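Local coordinates for sortase (Actinomyces oris, PDB 2XWG), which probably acts as a class C sortase, a cysteine transpeptidase of fimbrial assembly, this chain being the sortase part of a longer membrane protein, at residues Y92-A103 with S113-D121; Q165-Y173 with K182-V190. All blocks are in the same frame, centred on the assembly; numbering follows the deposited sequence.

Contact 1 of 2, residues Y92-A103 with S113-D121. With CA (calcium ion), chain G; CA (calcium ion), chain F.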
loop_
_atom_site.group_PDB
_atom_site.type_symbol
_atom_site.label_atom_id
_atom_site.label_comp_id
_atom_site.label_asym_id
_atom_site.label_seq_id
_atom_site.Cartn_x
_atom_site.Cartn_y
_atom_site.Cartn_z
ATOM N N TYR A 92 -7.741 7.374 -11.576
ATOM C CA TYR A 92 -7.059 7.087 -10.323
ATOM C C TYR A 92 -5.833 7.983 -10.190
ATOM O O TYR A 92 -5.542 8.495 -9.121
ATOM C CB TYR A 92 -6.720 5.593 -10.280
ATOM C CG TYR A 92 -5.563 5.158 -9.406
ATOM C CD1 TYR A 92 -5.717 4.987 -8.045
ATOM C CD2 TYR A 92 -4.333 4.849 -9.962
ATOM C CE1 TYR A 92 -4.680 4.572 -7.263
ATOM C CE2 TYR A 92 -3.293 4.423 -9.191
ATOM C CZ TYR A 92 -3.469 4.283 -7.847
ATOM O OH TYR A 92 -2.417 3.845 -7.084
ATOM N N LEU A 93 -5.145 8.202 -11.295
ATOM C CA LEU A 93 -3.965 9.048 -11.284
ATOM C C LEU A 93 -4.269 10.443 -10.761
ATOM O O LEU A 93 -3.371 11.162 -10.316
ATOM C CB LEU A 93 -3.392 9.145 -12.690
ATOM C CG LEU A 93 -2.156 8.311 -13.011
ATOM C CD1 LEU A 93 -2.147 7.002 -12.252
ATOM C CD2 LEU A 93 -2.089 8.077 -14.512
ATOM N N HIS A 94 -5.533 10.838 -10.832
ATOM C CA HIS A 94 -5.910 12.179 -10.419
ATOM C C HIS A 94 -6.115 12.244 -8.911
ATOM O O HIS A 94 -6.115 13.319 -8.334
ATOM C CB HIS A 94 -7.181 12.647 -11.133
ATOM C CG HIS A 94 -6.929 13.335 -12.435
ATOM N ND1 HIS A 94 -7.224 12.757 -13.653
ATOM C CD2 HIS A 94 -6.417 14.557 -12.713
ATOM C CE1 HIS A 94 -6.902 13.592 -14.625
ATOM N NE2 HIS A 94 -6.410 14.693 -14.082
ATOM N N GLU A 95 -6.291 11.101 -8.263
ATOM C CA GLU A 95 -6.458 11.128 -6.820
ATOM C C GLU A 95 -5.115 11.333 -6.141
ATOM O O GLU A 95 -4.089 10.878 -6.632
ATOM C CB GLU A 95 -7.141 9.865 -6.330
ATOM C CG GLU A 95 -8.512 9.666 -6.946
ATOM C CD GLU A 95 -9.518 10.697 -6.458
ATOM O OE1 GLU A 95 -9.211 11.422 -5.482
ATOM O OE2 GLU A 95 -10.622 10.772 -7.041
ATOM N N MET A 96 -5.125 12.048 -5.028
ATOM C CA MET A 96 -3.920 12.294 -4.254
ATOM C C MET A 96 -2.733 12.739 -5.110
ATOM O O MET A 96 -1.643 12.170 -4.990
ATOM C CB MET A 96 -3.572 11.038 -3.468
ATOM C CG MET A 96 -4.723 10.524 -2.643
ATOM S SD MET A 96 -4.246 9.219 -1.498
ATOM C CE MET A 96 -3.421 10.155 -0.212
ATOM N N ASP A 97 -2.944 13.757 -5.953
ATOM C CA ASP A 97 -1.951 14.159 -6.953
ATOM C C ASP A 97 -1.375 15.581 -6.774
ATOM O O ASP A 97 -0.761 16.140 -7.696
ATOM C CB ASP A 97 -2.493 13.960 -8.387
ATOM C CG ASP A 97 -3.430 15.098 -8.856
ATOM O OD1 ASP A 97 -4.267 15.604 -8.059
ATOM O OD2 ASP A 97 -3.324 15.483 -10.047
ATOM N N ILE A 98 -1.551 16.154 -5.589
ATOM C CA ILE A 98 -0.954 17.453 -5.298
ATOM C C ILE A 98 0.563 17.429 -5.473
ATOM O O ILE A 98 1.121 18.279 -6.163
ATOM C CB ILE A 98 -1.227 17.901 -3.865
ATOM C CG1 ILE A 98 -2.719 17.882 -3.559
ATOM C CG2 ILE A 98 -0.672 19.292 -3.654
ATOM C CD1 ILE A 98 -3.033 18.174 -2.086
ATOM N N ASP A 99 1.222 16.472 -4.817
ATOM C CA ASP A 99 2.666 16.252 -4.957
ATOM C C ASP A 99 2.911 15.004 -5.793
ATOM O O ASP A 99 1.996 14.201 -6.037
ATOM C CB ASP A 99 3.336 16.049 -3.595
ATOM C CG ASP A 99 3.217 17.260 -2.686
ATOM O OD1 ASP A 99 3.480 18.392 -3.169
ATOM O OD2 ASP A 99 2.865 17.073 -1.488
ATOM N N PRO A 100 4.154 14.816 -6.238
ATOM C CA PRO A 100 4.404 13.616 -7.049
ATOM C C PRO A 100 4.421 12.369 -6.164
ATOM O O PRO A 100 4.233 11.257 -6.637
ATOM C CB PRO A 100 5.776 13.890 -7.669
ATOM C CG PRO A 100 5.951 15.410 -7.554
ATOM C CD PRO A 100 5.291 15.750 -6.245
ATOM N N VAL A 101 4.628 12.574 -4.869
ATOM C CA VAL A 101 4.535 11.506 -3.881
ATOM C C VAL A 101 3.111 11.404 -3.349
ATOM O O VAL A 101 2.575 12.375 -2.855
ATOM C CB VAL A 101 5.469 11.796 -2.726
ATOM C CG1 VAL A 101 5.235 10.830 -1.604
ATOM C CG2 VAL A 101 6.910 11.734 -3.203
ATOM N N MET A 102 2.483 10.238 -3.454
ATOM C CA MET A 102 1.127 10.083 -2.944
ATOM C C MET A 102 1.090 10.134 -1.405
ATOM O O MET A 102 0.223 10.784 -0.803
ATOM C CB MET A 102 0.504 8.801 -3.494
ATOM C CG MET A 102 -0.557 8.178 -2.611
ATOM S SD MET A 102 -1.308 6.675 -3.287
ATOM C CE MET A 102 -1.239 6.953 -5.036
ATOM N N ALA A 103 2.054 9.479 -0.765
ATOM C CA ALA A 103 2.102 9.406 0.699
ATOM C C ALA A 103 3.480 8.915 1.148
ATOM O O ALA A 103 4.347 8.607 0.320
ATOM C CB ALA A 103 1.018 8.481 1.226
ATOM N N SER A 113 11.796 4.148 5.709
ATOM C CA SER A 113 11.231 5.484 5.514
ATOM C C SER A 113 11.178 5.769 4.025
ATOM O O SER A 113 12.184 6.145 3.442
ATOM C CB SER A 113 12.120 6.530 6.169
ATOM O OG SER A 113 11.599 7.810 5.918
ATOM N N LEU A 114 10.010 5.584 3.411
ATOM C CA LEU A 114 9.888 5.586 1.952
ATOM C C LEU A 114 8.661 6.367 1.449
ATOM O O LEU A 114 7.651 6.433 2.141
ATOM C CB LEU A 114 9.782 4.148 1.439
ATOM C CG LEU A 114 10.979 3.222 1.623
ATOM C CD1 LEU A 114 10.577 1.769 1.354
ATOM C CD2 LEU A 114 12.104 3.656 0.695
ATOM N N PRO A 115 8.750 6.941 0.230
ATOM C CA PRO A 115 7.645 7.569 -0.483
ATOM C C PRO A 115 6.779 6.517 -1.124
ATOM O O PRO A 115 7.294 5.445 -1.439
ATOM C CB PRO A 115 8.354 8.340 -1.586
ATOM C CG PRO A 115 9.554 7.538 -1.865
ATOM C CD PRO A 115 10.009 7.098 -0.514
ATOM N N ILE A 116 5.496 6.825 -1.319
ATOM C CA ILE A 116 4.520 5.927 -1.927
ATOM C C ILE A 116 4.013 6.581 -3.209
ATOM O O ILE A 116 3.676 7.758 -3.214
ATOM C CB ILE A 116 3.339 5.738 -0.989
ATOM C CG1 ILE A 116 3.798 5.044 0.282
ATOM C CG2 ILE A 116 2.254 4.952 -1.649
ATOM C CD1 ILE A 116 2.776 5.025 1.374
ATOM N N TYR A 117 3.972 5.822 -4.294
ATOM C CA TYR A 117 3.535 6.341 -5.574
ATOM C C TYR A 117 2.368 5.526 -6.095
ATOM O O TYR A 117 2.146 4.385 -5.659
ATOM C CB TYR A 117 4.663 6.265 -6.604
ATOM C CG TYR A 117 5.905 7.044 -6.248
ATOM C CD1 TYR A 117 5.954 8.414 -6.415
ATOM C CD2 TYR A 117 7.039 6.402 -5.759
ATOM C CE1 TYR A 117 7.095 9.132 -6.106
ATOM C CE2 TYR A 117 8.180 7.114 -5.436
ATOM C CZ TYR A 117 8.200 8.486 -5.619
ATOM O OH TYR A 117 9.333 9.210 -5.299
ATOM N N HIS A 118 1.629 6.118 -7.030
ATOM C CA HIS A 118 0.537 5.440 -7.720
ATOM C C HIS A 118 1.072 4.239 -8.481
ATOM O O HIS A 118 2.052 4.359 -9.202
ATOM C CB HIS A 118 -0.088 6.378 -8.757
ATOM C CG HIS A 118 -0.906 7.490 -8.178
ATOM N ND1 HIS A 118 -0.354 8.685 -7.770
ATOM C CD2 HIS A 118 -2.242 7.601 -7.975
ATOM C CE1 HIS A 118 -1.311 9.472 -7.316
ATOM N NE2 HIS A 118 -2.465 8.835 -7.424
ATOM N N GLY A 119 0.406 3.100 -8.356
ATOM C CA GLY A 119 0.672 1.945 -9.204
ATOM C C GLY A 119 1.821 1.032 -8.789
ATOM O O GLY A 119 2.568 1.335 -7.847
ATOM N N THR A 120 1.976 -0.079 -9.508
ATOM C CA THR A 120 3.000 -1.048 -9.160
ATOM C C THR A 120 3.768 -1.536 -10.385
ATOM O O THR A 120 4.261 -2.664 -10.432
ATOM C CB THR A 120 2.397 -2.251 -8.398
ATOM O OG1 THR A 120 1.341 -2.819 -9.180
ATOM C CG2 THR A 120 1.828 -1.805 -7.074
ATOM N N ASP A 121 3.876 -0.680 -11.384
ATOM C CA ASP A 121 4.692 -1.009 -12.536
ATOM C C ASP A 121 6.134 -1.102 -12.088
ATOM O O ASP A 121 6.495 -0.600 -11.029
ATOM C CB ASP A 121 4.545 0.068 -13.589
ATOM C CG ASP A 121 4.914 1.402 -13.060
ATOM O OD1 ASP A 121 4.120 1.979 -12.267
ATOM O OD2 ASP A 121 6.021 1.851 -13.408
HETATM CA CA CA G . -6.995 15.562 -7.127
HETATM CA CA CA F . 2.071 -4.354 -11.337
HETATM O O HOH W 1 0.872 -2.753 -13.362
HETATM O O HOH W 2 0.021 -6.292 -11.548
#
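The imidazole of His118 reaches across to the segment Tyr92-Ala103 and is held there on several sides. Its polar link is NE2 to Glu95 O at 2.7 Å, with the carbonyl oxygen only 5° out of the ring plane, a direction that favours this ring rotation. A second bond runs from Gly119 N to Tyr92 OH, 3.2 Å; the same hydroxyl is also hydrogen-bonded to His131.

The aromatic contact is edge-to-face. CD2 of His118 comes over the rim of one Tyr92 face, 3.5 Å from Tyr92 CZ, and the two planes stand at 79°. Tyr92 CG lies opposite the backbone N about CA-CB (chi1 156°), which brings the phenol alongside the His118 side chain. The methyl CE of Met102 sits over a face of the imidazole, although its modelled spacing is too short to interpret.

Ile116 O accepts Met102 N at 2.8 Å and, weakly, Ala103 N, while Ile116 N donates to Ala103 O at 2.7 Å. Met102 and Ala103 both face Ile116, a classic beta bulge. Apolar groups flank it: Ala103 CB meets Ile116 CD1 at 3.9 Å, and Val101 CG2 approaches Tyr117 CE1, while Val101 CG1 touches the Pro115 ring.

Each segment also contributes to a calcium site. His94 O and Asp97 OD1 bind one ion at 2.7 and 2.9 Å together with Glu58 OE2, whereas Thr120 OG1 binds the other, together with the backbone carbonyl oxygens of Pro77 and Glu80 and two waters. The arrangement is that of a metal-bound loop bringing the N-terminal helical region into the first strand pair of the sortase beta-barrel, with the bulge where pairing begins.

Contact 2 of 2, residues Q165-Y173 with K182-V190; sequences QLKKGDVFY and KYEVNDITV
Lys168-Tyr173 and Lys182-Val185 run antiparallel, strands 171-173 and 182-190 making 150° between their directions, with backbone bonds Gly169 N to Val185 O (2.8 Å), Val185 N to Asp170 O (2.7 Å) and a reciprocal pair between Phe172 and Tyr183. The bond to Asp170 O is nearly straight, 171° at the hydrogen. Before the strand, a type II turn spans Lys167 to Asp170; Gly169 holds a positive phi at which a CB would jam against the preceding carbonyl. Asp170 OD2 accepts Lys167 N at 3.0 Å across the turn.

Phe172 and Tyr183 face the same side of the sheet. CB of Tyr183 lies over one Phe172 face, offset toward the rim, 3.6 Å from Phe172 CE2, while the rings themselves are near parallel but slid so far apart that they barely overlap. Phe172 CG sits between the backbone N and the carbonyl carbon (chi1 59°), a placement that carries the ring over to Tyr183 and sets its edge against CG2 of Val185, 4.0 Å from Phe172 CE1. Together the segments belong to the hairpin of strands 171-176 and 179-191 in the sortase beta-barrel, and Phe172 also packs on Ile105, Ile107, Val208 and Leu210 from other strands. An alanine in place of Phe172 would remove the ring and is likely to open a gap under Tyr183 CB, beside Val185 CG2. The Tyr183 hydroxyl is hydrogen-bonded to Asp206.

On the face bearing Val171, Tyr173, Lys182 and Glu184, the extended Lys182 chain lies side by side with Tyr173, its CG 3.6 Å from Tyr173 CE1, and further out Lys182 CE touches Val171 CG2. At the start of the turn and just ahead of it, Ile188 CD1 meets Lys167 CA and Leu166 O, the latter at 3.3 Å.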
loop_
_atom_site.group_PDB
_atom_site.type_symbol
_atom_site.label_atom_id
_atom_site.label_comp_id
_atom_site.label_asym_id
_atom_site.label_seq_id
_atom_site.Cartn_x
_atom_site.Cartn_y
_atom_site.Cartn_z
ATOM N N GLN A 165 11.017 -9.036 9.425
ATOM C CA GLN A 165 11.440 -8.894 10.819
ATOM C C GLN A 165 10.300 -8.397 11.685
ATOM O O GLN A 165 10.358 -8.449 12.920
ATOM C CB GLN A 165 12.638 -7.968 10.961
ATOM C CG GLN A 165 13.864 -8.485 10.251
ATOM C CD GLN A 165 14.999 -7.512 10.344
ATOM O OE1 GLN A 165 15.954 -7.550 9.547
ATOM N NE2 GLN A 165 14.896 -6.597 11.310
ATOM N N LEU A 166 9.246 -7.937 11.025
ATOM C CA LEU A 166 8.084 -7.421 11.733
ATOM C C LEU A 166 7.354 -8.554 12.448
ATOM O O LEU A 166 7.304 -9.666 11.931
ATOM C CB LEU A 166 7.132 -6.741 10.743
ATOM C CG LEU A 166 7.539 -5.362 10.180
ATOM C CD1 LEU A 166 6.377 -4.772 9.423
ATOM C CD2 LEU A 166 7.922 -4.445 11.279
ATOM N N LYS A 167 6.791 -8.265 13.622
ATOM C CA LYS A 167 5.827 -9.165 14.259
ATOM C C LYS A 167 4.594 -8.402 14.773
ATOM O O LYS A 167 4.539 -7.166 14.701
ATOM C CB LYS A 167 6.479 -10.013 15.372
ATOM C CG LYS A 167 6.955 -9.237 16.599
ATOM C CD LYS A 167 8.407 -8.785 16.476
ATOM C CE LYS A 167 9.382 -9.955 16.376
ATOM N NZ LYS A 167 9.482 -10.807 17.618
ATOM N N LYS A 168 3.599 -9.131 15.274
ATOM C CA LYS A 168 2.359 -8.496 15.733
ATOM C C LYS A 168 2.642 -7.457 16.832
ATOM O O LYS A 168 3.575 -7.609 17.611
ATOM C CB LYS A 168 1.324 -9.550 16.184
ATOM C CG LYS A 168 0.848 -10.486 15.052
ATOM C CD LYS A 168 -0.108 -11.602 15.526
ATOM C CE LYS A 168 -0.046 -12.811 14.560
ATOM N NZ LYS A 168 -1.378 -13.406 14.216
ATOM N N GLY A 169 1.862 -6.383 16.864
ATOM C CA GLY A 169 2.118 -5.302 17.802
ATOM C C GLY A 169 3.168 -4.296 17.342
ATOM O O GLY A 169 3.332 -3.217 17.944
ATOM N N ASP A 170 3.911 -4.649 16.295
ATOM C CA ASP A 170 4.795 -3.676 15.663
ATOM C C ASP A 170 3.953 -2.587 14.988
ATOM O O ASP A 170 2.809 -2.803 14.570
ATOM C CB ASP A 170 5.780 -4.328 14.681
ATOM C CG ASP A 170 7.057 -4.810 15.364
ATOM O OD1 ASP A 170 7.392 -4.254 16.439
ATOM O OD2 ASP A 170 7.726 -5.738 14.838
ATOM N N VAL A 171 4.538 -1.408 14.895
ATOM C CA VAL A 171 3.793 -0.228 14.530
ATOM C C VAL A 171 4.354 0.359 13.249
ATOM O O VAL A 171 5.559 0.290 13.032
ATOM C CB VAL A 171 3.902 0.765 15.679
ATOM C CG1 VAL A 171 4.233 2.132 15.183
ATOM C CG2 VAL A 171 2.625 0.745 16.498
ATOM N N PHE A 172 3.478 0.867 12.379
ATOM C CA PHE A 172 3.887 1.752 11.279
ATOM C C PHE A 172 2.948 2.929 11.095
ATOM O O PHE A 172 1.814 2.910 11.584
ATOM C CB PHE A 172 4.087 1.024 9.941
ATOM C CG PHE A 172 2.877 0.299 9.429
ATOM C CD1 PHE A 172 2.661 -1.044 9.752
ATOM C CD2 PHE A 172 2.006 0.918 8.571
ATOM C CE1 PHE A 172 1.578 -1.733 9.259
ATOM C CE2 PHE A 172 0.907 0.247 8.069
ATOM C CZ PHE A 172 0.689 -1.087 8.417
ATOM N N TYR A 173 3.432 3.952 10.385
ATOM C CA TYR A 173 2.691 5.194 10.209
ATOM C C TYR A 173 2.632 5.553 8.757
ATOM O O TYR A 173 3.643 5.521 8.083
ATOM C CB TYR A 173 3.402 6.328 10.906
ATOM C CG TYR A 173 3.611 6.114 12.372
ATOM C CD1 TYR A 173 2.669 6.529 13.289
ATOM C CD2 TYR A 173 4.769 5.516 12.846
ATOM C CE1 TYR A 173 2.862 6.357 14.646
ATOM C CE2 TYR A 173 4.981 5.353 14.202
ATOM C CZ TYR A 173 4.021 5.779 15.095
ATOM O OH TYR A 173 4.215 5.605 16.450
ATOM N N LYS A 182 -1.610 6.026 12.318
ATOM C CA LYS A 182 -0.887 4.965 12.993
ATOM C C LYS A 182 -1.591 3.640 12.794
ATOM O O LYS A 182 -2.782 3.539 13.093
ATOM C CB LYS A 182 -0.790 5.255 14.482
ATOM C CG LYS A 182 -0.001 4.231 15.271
ATOM C CD LYS A 182 0.044 4.621 16.741
ATOM C CE LYS A 182 0.984 3.735 17.529
ATOM N NZ LYS A 182 0.871 3.967 19.017
ATOM N N TYR A 183 -0.867 2.631 12.291
ATOM C CA TYR A 183 -1.368 1.245 12.226
ATOM C C TYR A 183 -0.560 0.301 13.117
ATOM O O TYR A 183 0.640 0.494 13.303
ATOM C CB TYR A 183 -1.358 0.723 10.793
ATOM C CG TYR A 183 -2.288 1.490 9.907
ATOM C CD1 TYR A 183 -1.893 2.671 9.336
ATOM C CD2 TYR A 183 -3.560 1.041 9.653
ATOM C CE1 TYR A 183 -2.741 3.388 8.542
ATOM C CE2 TYR A 183 -4.410 1.737 8.854
ATOM C CZ TYR A 183 -4.001 2.923 8.303
ATOM O OH TYR A 183 -4.853 3.651 7.497
ATOM N N GLU A 184 -1.216 -0.713 13.674
ATOM C CA GLU A 184 -0.524 -1.716 14.471
ATOM C C GLU A 184 -0.646 -3.067 13.759
ATOM O O GLU A 184 -1.727 -3.426 13.293
ATOM C CB GLU A 184 -1.107 -1.769 15.887
ATOM C CG GLU A 184 -0.487 -2.847 16.784
ATOM C CD GLU A 184 -1.150 -2.948 18.168
ATOM O OE1 GLU A 184 -2.406 -3.013 18.234
ATOM O OE2 GLU A 184 -0.412 -2.967 19.187
ATOM N N VAL A 185 0.461 -3.801 13.646
ATOM C CA VAL A 185 0.469 -5.070 12.915
ATOM C C VAL A 185 -0.311 -6.142 13.669
ATOM O O VAL A 185 -0.029 -6.424 14.835
ATOM C CB VAL A 185 1.898 -5.573 12.695
ATOM C CG1 VAL A 185 1.894 -6.953 12.057
ATOM C CG2 VAL A 185 2.679 -4.588 11.861
ATOM N N ASN A 186 -1.292 -6.749 13.018
ATOM C CA ASN A 186 -2.073 -7.765 13.703
ATOM C C ASN A 186 -2.320 -9.018 12.870
ATOM O O ASN A 186 -3.190 -9.824 13.203
ATOM C CB ASN A 186 -3.395 -7.191 14.209
ATOM C CG ASN A 186 -4.387 -6.938 13.088
ATOM O OD1 ASN A 186 -4.181 -7.353 11.936
ATOM N ND2 ASN A 186 -5.489 -6.269 13.424
ATOM N N ASP A 187 -1.558 -9.186 11.794
ATOM C CA ASP A 187 -1.661 -10.393 10.987
ATOM C C ASP A 187 -0.492 -10.509 10.015
ATOM O O ASP A 187 -0.249 -9.622 9.201
ATOM C CB ASP A 187 -3.003 -10.430 10.243
ATOM C CG ASP A 187 -3.370 -11.829 9.729
ATOM O OD1 ASP A 187 -2.782 -12.840 10.204
ATOM O OD2 ASP A 187 -4.274 -11.907 8.856
ATOM N N ILE A 188 0.233 -11.616 10.113
ATOM C CA ILE A 188 1.350 -11.887 9.221
ATOM C C ILE A 188 1.148 -13.259 8.615
ATOM O O ILE A 188 0.664 -14.170 9.277
ATOM C CB ILE A 188 2.678 -11.804 9.970
ATOM C CG1 ILE A 188 2.714 -10.496 10.775
ATOM C CG2 ILE A 188 3.838 -11.925 9.001
ATOM C CD1 ILE A 188 4.069 -10.129 11.319
ATOM N N THR A 189 1.519 -13.402 7.354
ATOM C CA THR A 189 1.013 -14.497 6.546
ATOM C C THR A 189 1.793 -14.642 5.254
ATOM O O THR A 189 1.944 -13.669 4.523
ATOM C CB THR A 189 -0.443 -14.213 6.149
ATOM O OG1 THR A 189 -1.292 -14.393 7.288
ATOM C CG2 THR A 189 -0.876 -15.152 5.043
ATOM N N VAL A 190 2.292 -15.841 4.968
ATOM C CA VAL A 190 2.953 -16.108 3.697
ATOM C C VAL A 190 1.909 -16.716 2.798
ATOM O O VAL A 190 0.914 -17.202 3.287
ATOM C CB VAL A 190 4.156 -17.020 3.881
ATOM C CG1 VAL A 190 4.666 -17.508 2.549
ATOM C CG2 VAL A 190 5.243 -16.258 4.613
#

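In the fold
Contact 1 and contact 2 lie on opposite sides of the chain's centre, 22 Å apart between centres, with their nearest atoms about 7 Å apart and no touch. Strand 103-107 relates them: it starts at Ala103 in contact 1, pairs with strand 112-118, and is hydrogen-bonded through Val106 to Tyr173 of contact 2, so both reach the same sheet. Contact 1 is the part nearer the functional sites: it supplies ligands to both calcium ions, and the Leu114 side chain is about 9 Å from that of His151, a predicted catalytic residue. Contact 2 joins the two strands of a hairpin, together with the turn that leads into it, away from these sites.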